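Local atomic coordinates of ATP-dependent CLP protease, putative (Plasmodium falciparum, PDB entry 2F6I), a protein that probably serves as the serine-protease subunit of a Clp machine, cutting proteins into small peptides with the help of ATP, this chain being its catalytic domain. Residues C[34-37]-C[42-45]; C[68-73]-C[117-122]. All blocks are in the same frame, centred on the assembly; numbering follows the deposited sequence.

Contact 1. Residues C[34-37]-C[42-45]; sequences LFFF and IYLT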
# COMPACT_ATOMS: atom_id res chain seq x y z
N LEU C 34 -7.69 -4.13 38.05
CA LEU C 34 -7.07 -4.99 39.04
C LEU C 34 -7.80 -4.85 40.38
O LEU C 34 -8.01 -5.84 41.09
CB LEU C 34 -5.60 -4.61 39.23
CG LEU C 34 -4.81 -5.47 40.22
CD1 LEU C 34 -4.78 -6.91 39.74
CD2 LEU C 34 -3.40 -4.92 40.37
N PHE C 35 -8.19 -3.63 40.70
CA PHE C 35 -8.90 -3.36 41.95
C PHE C 35 -10.25 -4.07 41.96
O PHE C 35 -10.72 -4.51 43.01
CB PHE C 35 -9.08 -1.86 42.14
CG PHE C 35 -10.10 -1.49 43.19
CD1 PHE C 35 -11.45 -1.39 42.86
CD2 PHE C 35 -9.71 -1.27 44.51
CE1 PHE C 35 -12.40 -1.07 43.83
CE2 PHE C 35 -10.65 -0.94 45.48
CZ PHE C 35 -12.00 -0.84 45.14
N PHE C 36 -10.89 -4.17 40.80
CA PHE C 36 -12.18 -4.84 40.71
C PHE C 36 -11.97 -6.34 40.69
O PHE C 36 -12.76 -7.10 41.25
CB PHE C 36 -12.95 -4.40 39.47
CG PHE C 36 -13.65 -3.08 39.64
CD1 PHE C 36 -13.21 -1.96 38.95
CD2 PHE C 36 -14.72 -2.96 40.52
CE1 PHE C 36 -13.84 -0.72 39.13
CE2 PHE C 36 -15.35 -1.73 40.70
CZ PHE C 36 -14.91 -0.61 40.01
N PHE C 37 -10.90 -6.78 40.03
CA PHE C 37 -10.59 -8.19 39.95
C PHE C 37 -10.39 -8.77 41.35
O PHE C 37 -10.88 -9.85 41.66
CB PHE C 37 -9.33 -8.42 39.12
CG PHE C 37 -9.01 -9.86 38.88
CD1 PHE C 37 -7.77 -10.38 39.22
CD2 PHE C 37 -9.96 -10.71 38.31
CE1 PHE C 37 -7.47 -11.73 38.99
CE2 PHE C 37 -9.67 -12.05 38.07
CZ PHE C 37 -8.42 -12.56 38.41
N ILE C 42 -15.28 -8.96 37.29
CA ILE C 42 -14.65 -9.04 35.98
C ILE C 42 -15.46 -8.35 34.89
O ILE C 42 -16.69 -8.25 34.98
CB ILE C 42 -14.46 -10.52 35.56
CG1 ILE C 42 -13.47 -11.20 36.49
CG2 ILE C 42 -13.97 -10.60 34.11
CD1 ILE C 42 -13.24 -12.66 36.15
N TYR C 43 -14.77 -7.88 33.87
CA TYR C 43 -15.41 -7.21 32.75
C TYR C 43 -15.24 -8.02 31.46
O TYR C 43 -14.14 -8.44 31.12
CB TYR C 43 -14.84 -5.81 32.53
CG TYR C 43 -15.15 -4.82 33.62
CD1 TYR C 43 -14.56 -4.93 34.87
CD2 TYR C 43 -16.03 -3.76 33.39
CE1 TYR C 43 -14.84 -4.01 35.88
CE2 TYR C 43 -16.32 -2.84 34.38
CZ TYR C 43 -15.72 -2.97 35.63
OH TYR C 43 -16.00 -2.06 36.62
N LEU C 44 -16.35 -8.24 30.77
CA LEU C 44 -16.34 -8.94 29.49
C LEU C 44 -16.87 -7.86 28.56
O LEU C 44 -18.02 -7.91 28.13
CB LEU C 44 -17.27 -10.15 29.53
CG LEU C 44 -17.48 -10.91 28.21
CD1 LEU C 44 -16.14 -11.31 27.63
CD2 LEU C 44 -18.34 -12.14 28.46
N THR C 45 -16.03 -6.87 28.29
CA THR C 45 -16.42 -5.75 27.44
C THR C 45 -15.69 -5.69 26.11
O THR C 45 -15.61 -4.64 25.48
CB THR C 45 -16.21 -4.42 28.19
OG1 THR C 45 -14.85 -4.34 28.66
CG2 THR C 45 -17.15 -4.32 29.38

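Contact 2. Residues C[68-73]-C[117-122]; sequences HNDIKI and SGKKGK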
# COMPACT_ATOMS: atom_id res chain seq x y z
N HIS C 68 -14.61 -19.68 46.90
CA HIS C 68 -15.74 -19.98 46.04
C HIS C 68 -16.91 -19.02 46.19
O HIS C 68 -18.06 -19.40 45.98
CB HIS C 68 -16.21 -21.42 46.28
CG HIS C 68 -15.20 -22.46 45.90
ND1 HIS C 68 -15.37 -23.80 46.16
CD2 HIS C 68 -14.00 -22.35 45.29
CE1 HIS C 68 -14.32 -24.47 45.72
NE2 HIS C 68 -13.48 -23.61 45.18
N ASN C 69 -16.60 -17.78 46.56
CA ASN C 69 -17.65 -16.78 46.71
C ASN C 69 -18.13 -16.38 45.32
O ASN C 69 -17.56 -16.79 44.31
CB ASN C 69 -17.12 -15.55 47.45
CG ASN C 69 -16.62 -15.89 48.84
OD1 ASN C 69 -17.25 -16.66 49.57
ND2 ASN C 69 -15.48 -15.32 49.22
N ASP C 70 -19.18 -15.57 45.27
CA ASP C 70 -19.74 -15.13 44.00
C ASP C 70 -18.81 -14.25 43.17
O ASP C 70 -18.13 -13.36 43.68
CB ASP C 70 -21.06 -14.40 44.25
CG ASP C 70 -22.22 -15.35 44.52
OD1 ASP C 70 -22.00 -16.38 45.18
OD2 ASP C 70 -23.34 -15.05 44.07
N ILE C 71 -18.80 -14.52 41.87
CA ILE C 71 -18.01 -13.77 40.91
C ILE C 71 -19.00 -12.95 40.08
O ILE C 71 -19.97 -13.50 39.55
CB ILE C 71 -17.22 -14.70 39.96
CG1 ILE C 71 -16.18 -15.49 40.75
CG2 ILE C 71 -16.55 -13.88 38.86
CD1 ILE C 71 -15.42 -16.51 39.91
N LYS C 72 -18.76 -11.64 39.98
CA LYS C 72 -19.64 -10.77 39.20
C LYS C 72 -18.99 -10.43 37.87
O LYS C 72 -17.81 -10.05 37.82
CB LYS C 72 -19.94 -9.49 39.97
CG LYS C 72 -20.83 -8.53 39.19
CD LYS C 72 -20.96 -7.17 39.88
CE LYS C 72 -21.73 -7.26 41.18
NZ LYS C 72 -21.91 -5.91 41.78
N ILE C 73 -19.75 -10.55 36.79
CA ILE C 73 -19.24 -10.25 35.46
C ILE C 73 -20.11 -9.25 34.69
O ILE C 73 -21.27 -9.53 34.38
CB ILE C 73 -19.13 -11.54 34.61
CG1 ILE C 73 -18.14 -12.50 35.26
CG2 ILE C 73 -18.67 -11.20 33.19
CD1 ILE C 73 -17.90 -13.77 34.47
N SER C 117 -26.54 -17.52 31.25
CA SER C 117 -26.10 -18.66 32.04
C SER C 117 -25.75 -18.29 33.48
O SER C 117 -25.29 -19.13 34.25
CB SER C 117 -24.89 -19.33 31.39
OG SER C 117 -23.81 -18.43 31.28
N GLY C 118 -25.96 -17.03 33.84
CA GLY C 118 -25.66 -16.60 35.20
C GLY C 118 -26.52 -17.33 36.21
O GLY C 118 -27.52 -17.94 35.85
N LYS C 119 -26.13 -17.27 37.48
CA LYS C 119 -26.89 -17.94 38.53
C LYS C 119 -28.34 -17.48 38.43
O LYS C 119 -28.62 -16.28 38.49
CB LYS C 119 -26.36 -17.58 39.92
CG LYS C 119 -27.05 -18.37 41.03
CD LYS C 119 -26.91 -17.72 42.41
CE LYS C 119 -25.46 -17.62 42.86
NZ LYS C 119 -25.30 -17.40 44.33
N LYS C 120 -29.25 -18.43 38.25
CA LYS C 120 -30.67 -18.10 38.15
C LYS C 120 -31.05 -17.17 39.29
O LYS C 120 -30.77 -17.46 40.46
CB LYS C 120 -31.51 -19.37 38.19
N GLY C 121 -31.66 -16.05 38.95
CA GLY C 121 -32.05 -15.08 39.96
C GLY C 121 -31.02 -13.98 40.09
O GLY C 121 -31.27 -12.95 40.71
N LYS C 122 -29.84 -14.20 39.51
CA LYS C 122 -28.77 -13.21 39.58
C LYS C 122 -28.29 -12.73 38.22
O LYS C 122 -27.14 -12.35 38.05
CB LYS C 122 -27.59 -13.78 40.39
CG LYS C 122 -27.93 -14.03 41.84
CD LYS C 122 -26.70 -14.40 42.66
CE LYS C 122 -27.06 -14.62 44.12
NZ LYS C 122 -25.86 -14.92 44.97

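Contact 1. Residues C[34-37]-C[42-45]
The last turn of helix 30-37 comes alongside strand 41-44 with no hydrogen bond between them, Phe37 and Ile42 bringing the backbones nearest at 5.7 Å from CA to CA. What joins the two segments is one aromatic pair and one apolar pair. Phe36 and Tyr43 form a T-shaped stack in which the tyrosine offers its edge to the phenylalanine face; the ring centroids are 5.7 Å apart and the planes stand at 68°. The touching end of the tyrosine is its hydroxyl: OH sits above the Phe36 ring, offset toward the rim, 3.6 Å from CE1 of Phe36. Just behind it, CE1 of Tyr43 lies 4.0 Å from CD1 of Phe36. The other face of Phe36 is covered by the ring of its chain neighbour Phe35, whose CD1 stands over the centre, which leaves Phe36 between two aromatic groups. In the fold, this is where the N-terminal helix of the ClpP subunit packs on the outermost strand, within this subunit, of the parallel sheet. Phe37 and Ile42 make the second pair, their side chains running alongside each other in the same direction. The Phe37 ring, swung beside its own carbonyl carbon and away from the backbone N (chi1 -175°), meets CG1 of Ile42 at its edge, in plane, 4.0 Å from CD2 of Phe37. Both side chains then run onto Leu63 of helix 50-66. Tyr43 also has a cation-pi partner in Lys33, while Ser58 and Leu61 of a second subunit pack on Phe36 and Tyr43 respectively.

Contact 2. Residues C[68-73]-C[117-122]
A three-residue salt-bridge network, Asp70 with Lys119 and Lys122, ties the lead-in to strand 71-77 to the loop between helix 109-116 and strand 123-125. Everything converges on one oxygen, OD2 of Asp70. Lys122 NZ donates to OD2 of Asp70 at 2.7 Å from the syn side, tilted 30° out of the carboxylate plane. Lys119 NZ gives a longer bond, 3.1 Å, to the syn lone pair of the same Asp70 OD2. Two positive groups around a single carboxylate would be expected to keep it ionised. Asp70 OD1 stands further off, 3.6 Å from Lys119 NZ. The two lysines reach the acid differently: Lys122 comes out straight, whereas Lys119 kinks at its third torsion (-61°), and both run roughly perpendicular to the aspartate side chain. Their ammonium nitrogens, Lys119 NZ and Lys122 NZ, are modelled only 2.6 Å apart, too close for two donors, so the exact position of at least one NZ is doubtful. Both lysines belong to a type II beta turn running from Lys119 to Lys122, closed by the bond from Lys122 N to Lys119 O. Gly121 occupies the third position, where a positive phi (96°) suits a residue without a side chain. In the parallel sheet, strand 99-104 lies between strands 71-77 and 123-125, and the network spans the start of this middle strand: the side chains of Asp70 and Lys122 both touch Gln100. None of the three residues in contact is buried and no other subunit touches either segment, so these charges meet at the surface. A second acid is near, since Asp98 makes a long, weak ion pair with Lys119.

Contact 1 and contact 2 have centres 14 Å apart and are joined through the parallel sheet, in which strands 41-44 and 71-77 are neighbours. A probable hydrogen bond runs from Ile42 N to Lys72 O, 2.8 Å, linking strand 41-44 to the strand of 68-73. Next to it, CG2 of Ile73 packs 4.0 Å from Ile42 O. The chain completes contact 1 before it opens contact 2. The first is buried and flanked by two other subunits; the second faces the surface and involves just its own chain. Both lie away from His134, the predicted active-site residue.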